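Local coordinates for phosphate-binding protein (PDB 5UB3) that probably acts as a periplasmic ligand-sensing receptor paired with a diguanylate cyclase, and resembles the phosphonate-binding proteins of ABC transporters, at residues L111-S125 / V171-D185. Residues are numbered along the deposited sequence; the frame is centred on the assembly and turned at random.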
# COMPACT_ATOMS: atom_id res chain seq x y z
N LEU A 111 -4.87 22.99 5.67
CA LEU A 111 -5.06 21.93 6.67
C LEU A 111 -4.75 22.37 8.11
O LEU A 111 -5.25 21.74 9.05
CB LEU A 111 -4.17 20.72 6.39
CG LEU A 111 -4.88 19.54 5.81
CD1 LEU A 111 -5.32 19.89 4.38
CD2 LEU A 111 -3.90 18.38 5.82
N ARG A 112 -3.94 23.42 8.28
CA ARG A 112 -3.61 23.94 9.61
C ARG A 112 -4.85 24.36 10.35
O ARG A 112 -5.77 24.91 9.78
CB ARG A 112 -2.50 25.00 9.54
CG ARG A 112 -1.26 24.34 8.88
CD ARG A 112 0.09 24.90 9.22
NE ARG A 112 0.13 26.29 8.82
CZ ARG A 112 0.33 27.34 9.62
NH1 ARG A 112 0.61 27.25 10.94
NH2 ARG A 112 0.30 28.54 9.05
N GLY A 113 -4.95 23.94 11.60
CA GLY A 113 -6.21 24.01 12.33
C GLY A 113 -7.25 22.95 12.12
O GLY A 113 -8.25 22.98 12.78
N HIS A 114 -7.03 22.00 11.22
CA HIS A 114 -8.05 21.06 10.82
C HIS A 114 -7.59 19.63 11.00
O HIS A 114 -6.43 19.38 11.31
CB HIS A 114 -8.43 21.31 9.37
CG HIS A 114 -9.21 22.57 9.21
ND1 HIS A 114 -8.64 23.73 8.74
CD2 HIS A 114 -10.47 22.89 9.56
CE1 HIS A 114 -9.53 24.70 8.77
NE2 HIS A 114 -10.66 24.21 9.26
N THR A 115 -8.50 18.70 10.80
CA THR A 115 -8.24 17.32 11.06
C THR A 115 -8.21 16.53 9.74
O THR A 115 -8.90 16.82 8.78
CB THR A 115 -9.28 16.75 12.06
OG1 THR A 115 -10.56 16.88 11.49
CG2 THR A 115 -9.26 17.50 13.33
N LEU A 116 -7.39 15.52 9.74
CA LEU A 116 -7.18 14.67 8.59
C LEU A 116 -7.42 13.21 8.99
O LEU A 116 -6.85 12.76 9.93
CB LEU A 116 -5.73 14.82 8.18
CG LEU A 116 -5.17 13.91 7.11
CD1 LEU A 116 -5.77 14.17 5.73
CD2 LEU A 116 -3.68 14.16 7.04
N ALA A 117 -8.20 12.48 8.19
CA ALA A 117 -8.44 11.07 8.31
C ALA A 117 -7.41 10.30 7.53
O ALA A 117 -7.33 10.45 6.32
CB ALA A 117 -9.84 10.72 7.74
N LEU A 118 -6.66 9.46 8.22
CA LEU A 118 -5.72 8.55 7.61
C LEU A 118 -6.10 7.13 7.90
O LEU A 118 -6.99 6.85 8.69
CB LEU A 118 -4.36 8.85 8.19
CG LEU A 118 -3.93 10.28 7.88
CD1 LEU A 118 -2.52 10.52 8.42
CD2 LEU A 118 -3.92 10.51 6.39
N GLN A 119 -5.38 6.21 7.28
CA GLN A 119 -5.77 4.85 7.38
C GLN A 119 -5.13 4.03 8.49
O GLN A 119 -5.78 3.77 9.50
CB GLN A 119 -5.62 4.22 6.03
CG GLN A 119 -6.75 4.67 5.13
CD GLN A 119 -6.51 4.32 3.69
OE1 GLN A 119 -6.26 3.15 3.33
NE2 GLN A 119 -6.61 5.32 2.83
N ASN A 120 -3.95 3.50 8.27
CA ASN A 120 -3.17 2.83 9.29
C ASN A 120 -1.75 3.05 8.86
O ASN A 120 -1.53 3.47 7.72
CB ASN A 120 -3.41 1.31 9.36
CG ASN A 120 -3.21 0.63 8.02
OD1 ASN A 120 -2.10 0.62 7.42
ND2 ASN A 120 -4.29 0.09 7.51
N ALA A 121 -0.78 2.68 9.70
CA ALA A 121 0.64 3.05 9.48
C ALA A 121 1.31 2.34 8.29
O ALA A 121 2.35 2.80 7.78
CB ALA A 121 1.43 2.85 10.75
N SER A 122 0.70 1.24 7.83
CA SER A 122 1.19 0.47 6.73
C SER A 122 0.65 0.96 5.36
O SER A 122 1.09 0.48 4.30
CB SER A 122 0.90 -1.03 7.03
OG SER A 122 1.38 -1.37 8.37
N SER A 123 -0.24 1.97 5.34
CA SER A 123 -0.86 2.38 4.09
C SER A 123 0.00 3.38 3.35
O SER A 123 0.47 4.39 3.89
CB SER A 123 -2.21 3.02 4.40
OG SER A 123 -2.73 3.67 3.29
N THR A 124 0.25 3.12 2.08
CA THR A 124 1.05 4.05 1.25
C THR A 124 0.29 5.33 0.99
O THR A 124 0.72 6.40 1.36
CB THR A 124 1.44 3.39 -0.11
OG1 THR A 124 2.20 2.24 0.17
CG2 THR A 124 2.30 4.29 -0.92
N SER A 125 -0.84 5.20 0.32
CA SER A 125 -1.55 6.34 -0.16
C SER A 125 -2.39 6.96 0.94
O SER A 125 -2.90 8.07 0.78
CB SER A 125 -2.45 5.95 -1.35
OG SER A 125 -3.47 5.01 -0.95
N VAL A 171 -15.19 12.05 6.66
CA VAL A 171 -15.17 13.38 6.05
C VAL A 171 -16.57 13.72 5.57
O VAL A 171 -17.02 14.88 5.70
CB VAL A 171 -14.15 13.51 4.91
CG1 VAL A 171 -14.12 14.93 4.36
CG2 VAL A 171 -12.80 13.18 5.45
N HIS A 172 -17.29 12.71 5.06
CA HIS A 172 -18.59 13.03 4.53
C HIS A 172 -19.52 13.48 5.63
O HIS A 172 -20.31 14.39 5.42
CB HIS A 172 -19.22 11.91 3.77
CG HIS A 172 -20.42 12.36 3.01
ND1 HIS A 172 -21.70 12.04 3.39
CD2 HIS A 172 -20.53 13.19 1.96
CE1 HIS A 172 -22.55 12.61 2.57
NE2 HIS A 172 -21.88 13.33 1.70
N LYS A 173 -19.35 12.85 6.81
CA LYS A 173 -20.25 13.04 7.91
C LYS A 173 -19.83 14.18 8.81
O LYS A 173 -20.42 14.30 9.89
CB LYS A 173 -20.46 11.71 8.66
CG LYS A 173 -21.11 10.68 7.77
CD LYS A 173 -21.27 9.35 8.45
CE LYS A 173 -21.38 8.17 7.48
NZ LYS A 173 -22.65 8.32 6.76
N HIS A 174 -18.92 15.06 8.36
CA HIS A 174 -18.42 16.22 9.12
C HIS A 174 -17.68 15.82 10.41
O HIS A 174 -17.60 16.61 11.34
CB HIS A 174 -19.55 17.23 9.45
CG HIS A 174 -20.11 17.93 8.26
ND1 HIS A 174 -21.20 17.45 7.56
CD2 HIS A 174 -19.76 19.10 7.67
CE1 HIS A 174 -21.49 18.28 6.57
NE2 HIS A 174 -20.62 19.28 6.61
N LEU A 175 -17.14 14.62 10.49
CA LEU A 175 -16.42 14.23 11.70
C LEU A 175 -15.00 14.68 11.59
O LEU A 175 -14.42 15.00 12.58
CB LEU A 175 -16.47 12.75 11.90
CG LEU A 175 -17.91 12.27 12.07
CD1 LEU A 175 -17.97 10.77 11.84
CD2 LEU A 175 -18.49 12.64 13.43
N ILE A 176 -14.47 14.75 10.37
CA ILE A 176 -13.06 15.03 10.10
C ILE A 176 -13.04 15.93 8.86
O ILE A 176 -13.87 15.75 7.99
CB ILE A 176 -12.30 13.71 9.88
CG1 ILE A 176 -12.38 12.85 11.15
CG2 ILE A 176 -10.83 13.95 9.55
CD1 ILE A 176 -11.65 11.50 11.06
N ASP A 177 -12.15 16.91 8.82
CA ASP A 177 -12.17 17.90 7.79
C ASP A 177 -11.63 17.38 6.45
O ASP A 177 -12.13 17.74 5.39
CB ASP A 177 -11.35 19.11 8.21
CG ASP A 177 -11.82 19.72 9.54
OD1 ASP A 177 -12.99 19.99 9.67
OD2 ASP A 177 -10.99 19.91 10.45
N VAL A 178 -10.59 16.58 6.52
CA VAL A 178 -9.85 16.20 5.29
C VAL A 178 -9.62 14.72 5.25
O VAL A 178 -9.42 14.06 6.28
CB VAL A 178 -8.52 16.96 5.15
CG1 VAL A 178 -7.87 16.67 3.82
CG2 VAL A 178 -8.62 18.46 5.39
N GLY A 179 -9.65 14.16 4.03
CA GLY A 179 -9.38 12.78 3.86
C GLY A 179 -8.24 12.57 2.89
O GLY A 179 -8.01 13.43 2.06
N ALA A 180 -7.49 11.47 3.04
CA ALA A 180 -6.44 11.11 2.09
C ALA A 180 -6.76 9.74 1.55
O ALA A 180 -7.03 8.85 2.29
CB ALA A 180 -5.09 11.15 2.71
N LEU A 181 -6.76 9.61 0.22
CA LEU A 181 -6.90 8.31 -0.46
C LEU A 181 -6.07 8.33 -1.74
O LEU A 181 -5.69 9.43 -2.19
CB LEU A 181 -8.33 8.12 -0.87
CG LEU A 181 -9.38 7.84 0.18
CD1 LEU A 181 -10.73 7.75 -0.50
CD2 LEU A 181 -9.12 6.53 0.88
N SER A 182 -5.84 7.16 -2.38
CA SER A 182 -5.15 7.15 -3.69
C SER A 182 -6.12 7.67 -4.75
O SER A 182 -7.34 7.61 -4.61
CB SER A 182 -4.71 5.73 -4.13
OG SER A 182 -5.84 5.04 -4.61
N ASN A 183 -5.55 8.12 -5.84
CA ASN A 183 -6.33 8.52 -6.99
C ASN A 183 -7.13 7.39 -7.53
O ASN A 183 -8.18 7.58 -8.04
CB ASN A 183 -5.43 9.08 -8.06
CG ASN A 183 -4.46 8.05 -8.59
OD1 ASN A 183 -3.74 7.35 -7.86
ND2 ASN A 183 -4.47 7.92 -9.89
N VAL A 184 -6.66 6.16 -7.35
CA VAL A 184 -7.41 4.98 -7.80
C VAL A 184 -8.60 4.70 -6.90
O VAL A 184 -9.74 4.40 -7.36
CB VAL A 184 -6.52 3.75 -7.83
CG1 VAL A 184 -7.29 2.55 -8.37
CG2 VAL A 184 -5.30 4.03 -8.67
N ASP A 185 -8.36 4.80 -5.60
CA ASP A 185 -9.41 4.70 -4.62
C ASP A 185 -10.55 5.65 -4.88
O ASP A 185 -11.70 5.27 -4.73
CB ASP A 185 -8.88 5.05 -3.24
CG ASP A 185 -7.92 4.07 -2.69
OD1 ASP A 185 -7.89 2.87 -3.06
OD2 ASP A 185 -7.19 4.50 -1.79
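V178 N donates to T115 O in a short but bent bond, and A117 N to V178 O in a nearly straight one of 2.8 Å; together they join strands 115-118 and 178-182 in parallel. The next, A180 N to A117 O, is weak at 3.4 Å, where the chains begin to part. The tight packing lies on either side of these rungs. On the face of L116 and V178, L116 CD1 rests against V178 CG1 at 3.8 Å, while V178 CG2 meets L111 CD1, the two side chains crossing nearly at right angles. L118 CD2 follows, 3.9 Å from A180 CB. Branched aliphatic groups suit this buried layer, where helix 124-136 meets L111 through L134, and L118 and A180 through P130. On the other face A117 CB looks to V171 CG2 of helix 164-172, a branch so close to G179 that the lack of a side chain there fits. I176 turns its CG2 branch anti to the backbone N, 3.8 Å from A117 CB.

This pairing belongs to the sheet core of one lobe in a two-lobed periplasmic binding protein: strand 156-160 flanks 115-118 on its other edge, and strand 92-100 runs antiparallel beside 178-182.

Toward solvent, at the start of the strands, polar groups take over. D177 OD2 accepts from T115 N at 2.8 Å on its anti side, and T115 OG1, at chi1 60°, accepts from D177 N; this reciprocal pair ties the chains just before the bridges begin. The H114 ring presents its edge to D177 OD2, ring and carboxylate planes 87° apart, while H114 ND1 bonds to Q110 O. At the far, buried end side chains fill in: Q119 NE2 lies against L181 CD2, and S125 CB packs 3.6 Å from S182 CB. S182 OG accepts from D185 N and S182 N donates to D185 OD2, a capping box, while D185 OD1 salt-bridges K164.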